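Local coordinates for beta-lactamase (Klebsiella pneumoniae, PDB 6KBY), which probably hydrolyses beta-lactam antibiotics to substituted beta-amino acids as a class C serine enzyme, and here holds adenosine monophosphate in its pocket, at residues F76-L80 with Y176-I180; L80-A84 with A168-L172; L114-T120 with G266-S270; G189-L195 with I230-D236; Y240-N244 with L260-H264. All coordinates share one frame; numbering follows the deposited sequence.

Helix 72-86, which begins just after the AMP-binding Ser-71, connects most of the set. Contacts 1 and 2 share its Leu-80, and their centres lie about 7 Å apart. Contact 4 joins contact 1 where Met-190 and Ile-230 meet Phe-76 and Leu-195 meets Ile-180, and contact 5 joins it where Tyr-240 stacks on Phe-76. The side chains of Phe-76 and Ile-230 are each about 9 Å from that of Ser-71, which puts contacts 1 and 4 close to the pocket without lining it; the side chain of Lys-231 lies about 9 Å from the bound AMP. Contact 3 is set apart, its centre about 26 Å from that of contact 4, yet it runs on in sequence from contact 5.

Contact 1. Residues F76-L80 with Y176-I180; sequences FAATL and YEDAI
Leu-80 reaches across from one helix with its CD2 methyl, which lies 3.6 Å from CB of Ala-179 and also meets CE1 of the Tyr-176 ring obliquely. In Tyr-176, CG stands opposite the backbone N (chi1 -175°), and this carries the phenol past the leucine to the 76-80 backbone. Its OH ends 3.2 Å from CA of Ala-77, near the plane of the ring; N of Ala-77 is also close, but at a poor angle for a hydrogen bond. Alanine suits this place because only a methyl stands beside the hydroxyl. These helices, 72-86 and 176-187, belong to the helical part of the class C beta-lactamase fold, and the first of them starts directly after Ser-71, which binds AMP covalently. The two short segments cross at 83°, with axes 11.1 Å apart, a spacing bridged mainly by Leu-80 and Tyr-176, with Ile-180 behind. A second layer packs against the ring: CG1 of Ile-180, one turn on, sits 3.4 Å above its plane toward the rim, while Asn-225 and Glu-226 pack on it from helix 224-228. CD1 of Ile-180 continues toward O of Phe-76, whose own ring turns elsewhere to stack on Tyr-240.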
# COMPACT_ATOMS: atom_id res chain seq x y z
N PHE A 76 0.42 -0.23 -5.59
CA PHE A 76 0.05 -0.68 -6.93
C PHE A 76 0.37 0.39 -7.97
O PHE A 76 0.82 0.07 -9.08
CB PHE A 76 -1.42 -1.10 -6.97
CG PHE A 76 -1.70 -2.31 -6.13
CD1 PHE A 76 -1.96 -2.18 -4.78
CD2 PHE A 76 -1.63 -3.59 -6.67
CE1 PHE A 76 -2.18 -3.30 -3.99
CE2 PHE A 76 -1.85 -4.71 -5.88
CZ PHE A 76 -2.12 -4.56 -4.54
N ALA A 77 0.14 1.66 -7.64
CA ALA A 77 0.56 2.74 -8.53
C ALA A 77 2.07 2.70 -8.75
O ALA A 77 2.54 2.88 -9.88
CB ALA A 77 0.13 4.10 -7.96
N ALA A 78 2.83 2.45 -7.69
CA ALA A 78 4.28 2.33 -7.82
C ALA A 78 4.66 1.11 -8.65
O ALA A 78 5.58 1.19 -9.48
CB ALA A 78 4.95 2.27 -6.45
N THR A 79 4.02 -0.03 -8.41
CA THR A 79 4.33 -1.21 -9.21
C THR A 79 4.05 -0.94 -10.69
O THR A 79 4.83 -1.35 -11.55
CB THR A 79 3.55 -2.43 -8.70
OG1 THR A 79 3.90 -2.68 -7.33
CG2 THR A 79 3.89 -3.67 -9.51
N LEU A 80 2.97 -0.22 -10.99
CA LEU A 80 2.69 0.13 -12.38
C LEU A 80 3.76 1.04 -12.96
O LEU A 80 4.21 0.84 -14.09
CB LEU A 80 1.31 0.77 -12.50
CG LEU A 80 0.86 0.97 -13.95
CD1 LEU A 80 0.55 -0.37 -14.62
CD2 LEU A 80 -0.33 1.91 -14.03
N TYR A 176 -5.59 4.53 -16.15
CA TYR A 176 -5.10 3.86 -14.94
C TYR A 176 -5.97 2.67 -14.57
O TYR A 176 -5.47 1.62 -14.18
CB TYR A 176 -5.01 4.86 -13.78
CG TYR A 176 -4.39 4.23 -12.56
CD1 TYR A 176 -3.03 4.02 -12.50
CD2 TYR A 176 -5.17 3.84 -11.47
CE1 TYR A 176 -2.44 3.43 -11.40
CE2 TYR A 176 -4.59 3.25 -10.36
CZ TYR A 176 -3.22 3.05 -10.33
OH TYR A 176 -2.59 2.46 -9.26
N GLU A 177 -7.29 2.82 -14.72
CA GLU A 177 -8.20 1.73 -14.39
C GLU A 177 -7.94 0.51 -15.26
O GLU A 177 -7.91 -0.62 -14.75
CB GLU A 177 -9.64 2.22 -14.56
CG GLU A 177 -10.06 3.35 -13.63
CD GLU A 177 -9.30 4.65 -13.86
OE1 GLU A 177 -9.17 5.07 -15.04
OE2 GLU A 177 -8.82 5.26 -12.88
N ASP A 178 -7.75 0.72 -16.56
CA ASP A 178 -7.41 -0.39 -17.45
C ASP A 178 -6.04 -0.97 -17.12
O ASP A 178 -5.85 -2.18 -17.13
CB ASP A 178 -7.44 0.05 -18.91
CG ASP A 178 -8.83 0.07 -19.51
OD1 ASP A 178 -9.79 -0.36 -18.83
OD2 ASP A 178 -8.96 0.51 -20.67
N ALA A 179 -5.06 -0.10 -16.85
CA ALA A 179 -3.73 -0.58 -16.51
C ALA A 179 -3.77 -1.52 -15.32
O ALA A 179 -3.11 -2.57 -15.31
CB ALA A 179 -2.80 0.59 -16.23
N ILE A 180 -4.54 -1.17 -14.30
CA ILE A 180 -4.59 -1.96 -13.07
C ILE A 180 -5.45 -3.21 -13.25
O ILE A 180 -5.03 -4.32 -12.94
CB ILE A 180 -5.08 -1.09 -11.90
CG1 ILE A 180 -4.07 0.02 -11.59
CG2 ILE A 180 -5.37 -1.94 -10.68
CD1 ILE A 180 -2.67 -0.47 -11.25

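Contact 2. Residues L80-A84 with A168-L172; sequences LASYA and AAKSL
Leu-172 and Leu-80 meet through methyls that their torsions aim at one another. In Leu-172, CG stands anti to the carbonyl carbon (chi1 -62°), whereas in Leu-80 it lies opposite the backbone N (chi1 -172°); CD1 of Leu-172 thereby comes 3.7 Å from CD1 of Leu-80, the two side chains passing in opposite directions. The same CD1 methyl of Leu-172 lies at the edge of the Tyr-83 ring, 4.1 Å from CD2, and the tyrosine crosses it at about a right angle. One turn earlier the helices come much closer. CA of Ala-81 and CA of Ala-168 are only 4.6 Å apart, and CB of Ala-168 rests 3.5 Å from CA of Ala-81, practically on the backbone of helix 72-86. Alanine on both sides is what allows this approach, while the longer leucines fill the wider gap near the end of helix 158-171. Ser-171 keeps its OG tucked between N and C of its own backbone (chi1 80°), from where it donates to O of Ala-168 at 2.8 Å. That hydroxyl nevertheless faces the partner helix, 3.3 Å from CB of Ala-84. Helix 255-262 covers Tyr-83 and Ser-82 from elsewhere. With OG of Ser-171 bonded back into its own helix and no hydrogen bond across, the contact is held by apolar packing and close fit of shapes.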
# COMPACT_ATOMS: atom_id res chain seq x y z
N LEU A 80 2.97 -0.22 -10.99
CA LEU A 80 2.69 0.13 -12.38
C LEU A 80 3.76 1.04 -12.96
O LEU A 80 4.21 0.84 -14.09
CB LEU A 80 1.31 0.77 -12.50
CG LEU A 80 0.86 0.97 -13.95
CD1 LEU A 80 0.55 -0.37 -14.62
CD2 LEU A 80 -0.33 1.91 -14.03
N ALA A 81 4.18 2.06 -12.20
CA ALA A 81 5.25 2.93 -12.68
C ALA A 81 6.54 2.16 -12.90
O ALA A 81 7.26 2.39 -13.88
CB ALA A 81 5.47 4.08 -11.69
N SER A 82 6.85 1.24 -11.98
CA SER A 82 8.04 0.42 -12.13
C SER A 82 7.93 -0.49 -13.35
O SER A 82 8.92 -0.68 -14.08
CB SER A 82 8.23 -0.39 -10.85
OG SER A 82 9.44 -1.12 -10.89
N TYR A 83 6.74 -1.03 -13.60
CA TYR A 83 6.53 -1.84 -14.80
C TYR A 83 6.73 -1.01 -16.06
O TYR A 83 7.40 -1.46 -17.00
CB TYR A 83 5.13 -2.44 -14.75
CG TYR A 83 4.77 -3.30 -15.94
CD1 TYR A 83 5.34 -4.55 -16.11
CD2 TYR A 83 3.83 -2.87 -16.87
CE1 TYR A 83 5.00 -5.35 -17.20
CE2 TYR A 83 3.49 -3.65 -17.95
CZ TYR A 83 4.08 -4.89 -18.11
OH TYR A 83 3.74 -5.68 -19.19
N ALA A 84 6.20 0.21 -16.08
CA ALA A 84 6.45 1.09 -17.22
C ALA A 84 7.94 1.38 -17.37
O ALA A 84 8.46 1.43 -18.49
CB ALA A 84 5.66 2.39 -17.05
N ALA A 168 2.27 6.77 -15.25
CA ALA A 168 2.59 5.39 -15.59
C ALA A 168 1.59 4.83 -16.59
O ALA A 168 1.98 4.23 -17.60
CB ALA A 168 2.61 4.54 -14.33
N ALA A 169 0.30 5.02 -16.33
CA ALA A 169 -0.72 4.48 -17.23
C ALA A 169 -0.62 5.11 -18.61
O ALA A 169 -0.65 4.41 -19.63
CB ALA A 169 -2.11 4.68 -16.64
N LYS A 170 -0.48 6.44 -18.66
CA LYS A 170 -0.37 7.11 -19.96
C LYS A 170 0.81 6.59 -20.75
O LYS A 170 0.72 6.39 -21.97
CB LYS A 170 -0.27 8.62 -19.75
CG LYS A 170 -0.18 9.43 -21.04
CD LYS A 170 -1.51 9.43 -21.78
CE LYS A 170 -1.46 10.30 -23.02
NZ LYS A 170 -2.78 10.35 -23.69
N SER A 171 1.94 6.34 -20.08
CA SER A 171 3.11 5.83 -20.78
C SER A 171 2.87 4.44 -21.36
O SER A 171 3.57 4.04 -22.30
CB SER A 171 4.34 5.81 -19.86
OG SER A 171 4.33 4.69 -18.99
N LEU A 172 1.91 3.70 -20.82
CA LEU A 172 1.51 2.40 -21.33
C LEU A 172 0.32 2.49 -22.28
O LEU A 172 -0.17 1.45 -22.73
CB LEU A 172 1.18 1.46 -20.16
CG LEU A 172 2.37 1.18 -19.25
CD1 LEU A 172 1.91 0.60 -17.92
CD2 LEU A 172 3.35 0.24 -19.93

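Contact 3. Residues L114-T120 with G266-S270; sequences LNVGTHT and GYFKS
A classic beta bulge in strand 266-270, where Tyr-267 and Phe-268 both stand opposite Gln-275, lets two successive aromatic side chains face the end of helix 113-117 and the turn after it. In a regular strand neighbouring residues would point to opposite faces. Tyr-267 receives Leu-114, whose CG lies opposite its backbone N (chi1 -172°) and carries CD1 over the ring: the methyl sits 3.5 Å from the ring centroid and only 3° off the normal, a CH-pi contact over the face. CG2 of Thr-118 approaches the same side chain obliquely, nearest to CB of Tyr-267. Phe-268 has an equally direct partner in Thr-120, whose CG2 stands over the centre of one ring face, 3.9 Å from the centroid. Threonine suits both turn positions for different reasons: Thr-120 gives its methyl to the ring and its OG1 receives Asn-115, while Thr-118 gives its hydroxyl to the backbone. OG1 of Thr-118 donates to O of Leu-114 at 2.7 Å, and also lies 3.3 Å from CE1 of Phe-268 in an oblique contact. The OG1 atoms of Thr-118 and Thr-120 lie 2.8 Å apart. His-119 takes no part across the contact; its ring meets that of Tyr-156 in the AMP pocket. Asn-115 ties the turn to the helix end with both its backbone and its side chain. Its O accepts from N of Thr-118 and N of Thr-120, while its ND2 donates to OG1 of Thr-120 at 3.0 Å, 19° out of the amide plane.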
# COMPACT_ATOMS: atom_id res chain seq x y z
N LEU A 114 10.28 10.59 -10.01
CA LEU A 114 10.77 10.01 -8.77
C LEU A 114 10.26 10.78 -7.56
O LEU A 114 9.87 10.17 -6.55
CB LEU A 114 12.30 9.98 -8.78
CG LEU A 114 12.94 9.21 -7.61
CD1 LEU A 114 12.63 7.73 -7.69
CD2 LEU A 114 14.44 9.45 -7.54
N ASN A 115 10.23 12.11 -7.65
CA ASN A 115 9.71 12.90 -6.53
C ASN A 115 8.27 12.52 -6.20
O ASN A 115 7.94 12.31 -5.03
CB ASN A 115 9.77 14.40 -6.83
CG ASN A 115 11.19 15.00 -6.86
OD1 ASN A 115 11.46 15.89 -7.67
ND2 ASN A 115 12.06 14.57 -5.95
N VAL A 116 7.40 12.44 -7.20
CA VAL A 116 6.02 12.06 -6.86
C VAL A 116 5.93 10.61 -6.41
O VAL A 116 5.03 10.26 -5.64
CB VAL A 116 4.98 12.42 -7.95
CG1 VAL A 116 4.87 13.93 -8.12
CG2 VAL A 116 5.29 11.74 -9.28
N GLY A 117 6.85 9.76 -6.85
CA GLY A 117 6.87 8.37 -6.40
C GLY A 117 7.45 8.13 -5.02
O GLY A 117 7.38 7.00 -4.52
N THR A 118 8.01 9.18 -4.40
CA THR A 118 8.67 9.07 -3.11
C THR A 118 8.16 10.11 -2.12
O THR A 118 8.77 10.30 -1.07
CB THR A 118 10.19 9.23 -3.27
OG1 THR A 118 10.47 10.48 -3.89
CG2 THR A 118 10.79 8.09 -4.10
N HIS A 119 7.06 10.79 -2.44
CA HIS A 119 6.47 11.82 -1.58
C HIS A 119 7.41 13.00 -1.37
O HIS A 119 7.33 13.68 -0.34
CB HIS A 119 6.00 11.27 -0.23
CG HIS A 119 5.08 10.11 -0.35
ND1 HIS A 119 3.85 10.18 -0.96
CD2 HIS A 119 5.22 8.83 0.09
CE1 HIS A 119 3.27 9.00 -0.90
NE2 HIS A 119 4.08 8.16 -0.26
N THR A 120 8.27 13.29 -2.34
CA THR A 120 9.20 14.41 -2.20
C THR A 120 8.90 15.56 -3.16
O THR A 120 9.74 16.46 -3.31
CB THR A 120 10.66 13.95 -2.30
OG1 THR A 120 10.88 13.27 -3.55
CG2 THR A 120 11.03 13.05 -1.13
N GLY A 266 15.68 1.86 -2.66
CA GLY A 266 15.67 2.94 -1.67
C GLY A 266 16.19 4.24 -2.24
O GLY A 266 17.32 4.32 -2.72
N TYR A 267 15.36 5.28 -2.19
CA TYR A 267 15.65 6.54 -2.86
C TYR A 267 15.90 7.71 -1.92
O TYR A 267 16.65 8.62 -2.27
CB TYR A 267 14.52 6.92 -3.82
CG TYR A 267 14.37 5.97 -4.98
CD1 TYR A 267 15.34 5.91 -5.97
CD2 TYR A 267 13.25 5.15 -5.11
CE1 TYR A 267 15.21 5.06 -7.04
CE2 TYR A 267 13.11 4.30 -6.19
CZ TYR A 267 14.09 4.26 -7.15
OH TYR A 267 13.98 3.42 -8.25
N PHE A 268 15.27 7.73 -0.74
CA PHE A 268 15.46 8.80 0.22
C PHE A 268 15.45 8.21 1.61
O PHE A 268 14.75 7.23 1.89
CB PHE A 268 14.35 9.86 0.16
CG PHE A 268 14.37 10.71 -1.08
CD1 PHE A 268 13.70 10.29 -2.22
CD2 PHE A 268 15.04 11.92 -1.11
CE1 PHE A 268 13.72 11.06 -3.36
CE2 PHE A 268 15.05 12.71 -2.25
CZ PHE A 268 14.40 12.27 -3.38
N LYS A 269 16.21 8.84 2.50
CA LYS A 269 16.08 8.60 3.93
C LYS A 269 15.29 9.75 4.53
O LYS A 269 15.49 10.91 4.17
CB LYS A 269 17.45 8.55 4.60
CG LYS A 269 18.20 7.26 4.35
CD LYS A 269 19.41 7.17 5.25
CE LYS A 269 19.13 6.26 6.42
NZ LYS A 269 20.23 5.28 6.65
N SER A 270 14.39 9.42 5.45
CA SER A 270 13.64 10.45 6.16
C SER A 270 13.28 9.88 7.52
O SER A 270 12.64 8.83 7.59
CB SER A 270 12.38 10.83 5.38
OG SER A 270 11.80 12.01 5.91

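Contact 4. Residues G189-L195 with I230-D236; sequences GMHHSYL and IKTTSSD
Asp-236 reaches from the first turn of helix 234-244 into the 189-195 segment, and every atom of its side chain is engaged. CB lies 3.3 Å from OG of Ser-193, with CE of Met-190 next to it; CG lies near the same OG and CA of Met-190. At the tip OD2 is gripped twice. Ser-193 OG donates to its anti lone pair at 2.7 Å, and His-192 N arrives on the syn side at 2.8 Å, 21° out of the carboxylate plane. OD1 instead accepts from a water that also takes the N-H of His-191 and bonds ND1 of His-192. A carboxylate suits a spot where several donors converge, and these bonds together hold its orientation. Asp-236 N donates to Thr-233 OG1, the N-cap, at 3.0 Å. Beyond Ser-193 the backbones pair directly: Tyr-194 N to Lys-231 O is 2.8 Å, and Lys-231 N returns to Tyr-194 O almost straight, at 175°. The lysine chain, bent at chi2 (88°), brings NZ of Lys-231 2.8 Å from O of Leu-195; NZ also bonds Gly-229 O. Strand 231-232 is thus the middle of a small antiparallel sheet, between 193-194 and 67-68, with the side chain of Ile-230 about 9 Å from that of Ser-71.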
# COMPACT_ATOMS: atom_id res chain seq x y z
N GLY A 189 -1.92 -12.45 -10.97
CA GLY A 189 -2.79 -13.51 -10.51
C GLY A 189 -3.75 -13.10 -9.43
O GLY A 189 -4.24 -13.95 -8.68
N MET A 190 -4.04 -11.80 -9.32
CA MET A 190 -4.91 -11.27 -8.27
C MET A 190 -6.29 -11.06 -8.86
O MET A 190 -6.68 -9.96 -9.27
CB MET A 190 -4.30 -10.00 -7.68
CG MET A 190 -2.98 -10.27 -6.97
SD MET A 190 -2.10 -8.78 -6.50
CE MET A 190 -3.14 -8.19 -5.16
N HIS A 191 -7.05 -12.15 -8.92
CA HIS A 191 -8.33 -12.17 -9.62
C HIS A 191 -9.49 -11.68 -8.77
O HIS A 191 -10.58 -11.47 -9.31
CB HIS A 191 -8.62 -13.58 -10.15
CG HIS A 191 -7.53 -14.12 -11.03
ND1 HIS A 191 -7.18 -13.52 -12.22
CD2 HIS A 191 -6.71 -15.18 -10.89
CE1 HIS A 191 -6.19 -14.20 -12.78
NE2 HIS A 191 -5.89 -15.21 -11.99
N HIS A 192 -9.27 -11.47 -7.48
CA HIS A 192 -10.29 -10.93 -6.59
C HIS A 192 -9.82 -9.63 -5.96
O HIS A 192 -9.97 -9.37 -4.76
CB HIS A 192 -10.76 -11.99 -5.60
CG HIS A 192 -11.33 -13.19 -6.29
ND1 HIS A 192 -10.55 -14.25 -6.70
CD2 HIS A 192 -12.58 -13.46 -6.72
CE1 HIS A 192 -11.31 -15.14 -7.31
NE2 HIS A 192 -12.55 -14.68 -7.33
N SER A 193 -9.24 -8.79 -6.81
CA SER A 193 -8.76 -7.46 -6.46
C SER A 193 -9.31 -6.51 -7.51
O SER A 193 -9.27 -6.81 -8.71
CB SER A 193 -7.23 -7.44 -6.49
OG SER A 193 -6.70 -8.35 -5.55
N TYR A 194 -9.84 -5.37 -7.06
CA TYR A 194 -10.59 -4.50 -7.95
C TYR A 194 -10.42 -3.04 -7.55
O TYR A 194 -10.25 -2.72 -6.38
CB TYR A 194 -12.09 -4.79 -7.87
CG TYR A 194 -12.45 -6.25 -7.99
CD1 TYR A 194 -12.53 -6.85 -9.24
CD2 TYR A 194 -12.70 -7.02 -6.87
CE1 TYR A 194 -12.87 -8.20 -9.35
CE2 TYR A 194 -13.03 -8.35 -6.97
CZ TYR A 194 -13.11 -8.93 -8.21
OH TYR A 194 -13.45 -10.26 -8.30
N LEU A 195 -10.52 -2.17 -8.55
CA LEU A 195 -10.84 -0.77 -8.31
C LEU A 195 -12.34 -0.54 -8.28
O LEU A 195 -12.82 0.31 -7.53
CB LEU A 195 -10.20 0.12 -9.37
CG LEU A 195 -8.67 0.14 -9.35
CD1 LEU A 195 -8.13 0.83 -10.59
CD2 LEU A 195 -8.16 0.82 -8.09
N ILE A 230 -8.15 0.43 -4.08
CA ILE A 230 -8.19 -1.03 -4.18
C ILE A 230 -9.11 -1.64 -3.13
O ILE A 230 -9.05 -1.28 -1.94
CB ILE A 230 -6.77 -1.62 -4.08
CG1 ILE A 230 -5.92 -1.20 -5.29
CG2 ILE A 230 -6.82 -3.13 -3.93
CD1 ILE A 230 -6.23 -1.95 -6.58
N LYS A 231 -9.93 -2.60 -3.56
CA LYS A 231 -10.64 -3.53 -2.70
C LYS A 231 -10.13 -4.93 -3.04
O LYS A 231 -10.02 -5.27 -4.22
CB LYS A 231 -12.16 -3.47 -2.94
CG LYS A 231 -12.82 -2.13 -2.63
CD LYS A 231 -12.77 -1.21 -3.86
CE LYS A 231 -13.06 0.23 -3.54
NZ LYS A 231 -12.96 0.92 -4.84
N THR A 232 -9.83 -5.73 -2.02
CA THR A 232 -9.13 -6.99 -2.27
C THR A 232 -9.32 -7.93 -1.08
O THR A 232 -9.82 -7.54 -0.02
CB THR A 232 -7.65 -6.72 -2.57
OG1 THR A 232 -6.99 -7.93 -2.90
CG2 THR A 232 -6.97 -6.09 -1.37
N THR A 233 -8.92 -9.18 -1.28
CA THR A 233 -8.95 -10.19 -0.22
C THR A 233 -7.57 -10.32 0.41
O THR A 233 -6.54 -9.98 -0.19
CB THR A 233 -9.37 -11.55 -0.77
OG1 THR A 233 -8.34 -12.02 -1.65
CG2 THR A 233 -10.70 -11.48 -1.50
N SER A 234 -7.55 -10.86 1.63
CA SER A 234 -6.27 -11.13 2.26
C SER A 234 -5.47 -12.16 1.47
O SER A 234 -4.23 -12.08 1.43
CB SER A 234 -6.48 -11.60 3.70
OG SER A 234 -7.18 -12.83 3.72
N SER A 235 -6.14 -13.11 0.83
CA SER A 235 -5.43 -14.11 0.03
C SER A 235 -4.76 -13.48 -1.19
O SER A 235 -3.61 -13.82 -1.52
CB SER A 235 -6.39 -15.22 -0.39
OG SER A 235 -6.81 -15.96 0.74
N ASP A 236 -5.45 -12.58 -1.88
CA ASP A 236 -4.82 -11.89 -3.00
C ASP A 236 -3.64 -11.05 -2.53
O ASP A 236 -2.60 -11.00 -3.20
CB ASP A 236 -5.82 -11.01 -3.75
CG ASP A 236 -6.50 -11.72 -4.90
OD1 ASP A 236 -6.51 -12.98 -4.93
OD2 ASP A 236 -7.05 -11.02 -5.78
O HOH W 1 -7.57 -14.32 -7.01

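Contact 5. Residues Y240-N244 with L260-H264; sequences YVQAN and LTATH
Tyr-240 has CG opposite its backbone N (chi1 -175°), which carries the ring toward the other segment until CE1 lies 4.1 Å from CD2 of Leu-260, in an oblique approach. Its OH bonds Thr-75 OG1. Val-241 packs instead on Ile-332 and Phe-334 of strand 328-335. Ala-243 follows with CB 3.7 Å from CD1 of Leu-260; a small methyl here lets the branched leucine lie close to the helix. Asn-244 makes the one direct hydrogen bond across. Its OD1 accepts from NE2 of His-264 at 2.8 Å and 165°, the acceptor lying in the imidazole plane and the amide turned 25° against the ring. The N-H thus implied at NE2 is well satisfied in a buried place. The other end of the amide bonds back one turn, ND2 to O of Tyr-240 at 2.9 Å, and this ND2 also sits 3.7 Å above the centre of the Tyr-240 ring. With OD1 and ND2 both bonded, the orientation of the amide is fixed. A water bridges O of Asn-244 and OG1 of Thr-261, and Thr-263 OG1 donates to O of Leu-260 at 2.7 Å, in the carbonyl plane. Helix 234-244 thus links helix 255-262 to the sheet, the layering of helices against antiparallel strands that marks the serine beta-lactamase fold.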
# COMPACT_ATOMS: atom_id res chain seq x y z
N TYR A 240 0.37 -11.12 -3.45
CA TYR A 240 1.15 -9.93 -3.77
C TYR A 240 2.42 -9.87 -2.93
O TYR A 240 3.50 -9.52 -3.44
CB TYR A 240 0.28 -8.71 -3.49
CG TYR A 240 0.78 -7.33 -3.83
CD1 TYR A 240 1.19 -6.99 -5.12
CD2 TYR A 240 0.72 -6.32 -2.87
CE1 TYR A 240 1.56 -5.69 -5.43
CE2 TYR A 240 1.09 -5.03 -3.17
CZ TYR A 240 1.51 -4.72 -4.45
OH TYR A 240 1.86 -3.43 -4.77
N VAL A 241 2.31 -10.19 -1.64
CA VAL A 241 3.48 -10.22 -0.77
C VAL A 241 4.47 -11.29 -1.24
O VAL A 241 5.68 -11.04 -1.34
CB VAL A 241 3.05 -10.42 0.69
CG1 VAL A 241 4.23 -10.76 1.58
CG2 VAL A 241 2.33 -9.17 1.19
N GLN A 242 3.98 -12.49 -1.53
CA GLN A 242 4.86 -13.55 -2.03
C GLN A 242 5.53 -13.14 -3.34
O GLN A 242 6.71 -13.43 -3.55
CB GLN A 242 4.08 -14.85 -2.21
CG GLN A 242 3.66 -15.50 -0.92
CD GLN A 242 3.52 -17.00 -1.08
OE1 GLN A 242 2.53 -17.48 -1.64
NE2 GLN A 242 4.52 -17.74 -0.62
N ALA A 243 4.78 -12.51 -4.24
CA ALA A 243 5.37 -12.06 -5.50
C ALA A 243 6.47 -11.04 -5.25
O ALA A 243 7.51 -11.04 -5.92
CB ALA A 243 4.27 -11.46 -6.38
N ASN A 244 6.25 -10.15 -4.28
CA ASN A 244 7.26 -9.18 -3.87
C ASN A 244 8.48 -9.84 -3.24
O ASN A 244 9.53 -9.19 -3.16
CB ASN A 244 6.65 -8.13 -2.93
CG ASN A 244 6.06 -6.96 -3.68
OD1 ASN A 244 6.79 -6.08 -4.14
ND2 ASN A 244 4.73 -6.94 -3.84
N LEU A 260 8.16 -5.53 -9.74
CA LEU A 260 7.86 -5.67 -8.32
C LEU A 260 9.10 -5.41 -7.48
O LEU A 260 9.09 -4.60 -6.55
CB LEU A 260 7.34 -7.08 -8.04
CG LEU A 260 5.93 -7.39 -8.54
CD1 LEU A 260 5.77 -8.90 -8.66
CD2 LEU A 260 4.89 -6.80 -7.60
N THR A 261 10.18 -6.10 -7.81
CA THR A 261 11.40 -5.99 -7.01
C THR A 261 11.93 -4.56 -7.03
O THR A 261 12.35 -4.04 -6.00
CB THR A 261 12.43 -6.98 -7.55
OG1 THR A 261 11.92 -8.30 -7.35
CG2 THR A 261 13.78 -6.82 -6.85
N ALA A 262 11.88 -3.91 -8.19
CA ALA A 262 12.45 -2.57 -8.31
C ALA A 262 11.69 -1.54 -7.49
O ALA A 262 12.26 -0.48 -7.19
CB ALA A 262 12.53 -2.13 -9.78
N THR A 263 10.43 -1.79 -7.12
CA THR A 263 9.75 -0.84 -6.25
C THR A 263 10.40 -0.75 -4.88
O THR A 263 10.13 0.21 -4.15
CB THR A 263 8.26 -1.14 -6.05
OG1 THR A 263 8.09 -2.38 -5.36
CG2 THR A 263 7.48 -1.14 -7.36
N HIS A 264 11.21 -1.75 -4.51
CA HIS A 264 11.89 -1.76 -3.22
C HIS A 264 13.20 -0.98 -3.23
O HIS A 264 13.89 -0.98 -2.21
CB HIS A 264 12.23 -3.19 -2.77
CG HIS A 264 11.11 -4.19 -2.90
ND1 HIS A 264 11.33 -5.53 -2.68
CD2 HIS A 264 9.80 -4.07 -3.22
CE1 HIS A 264 10.20 -6.20 -2.87
NE2 HIS A 264 9.26 -5.33 -3.19
O HOH W 2 11.94 -9.29 -4.69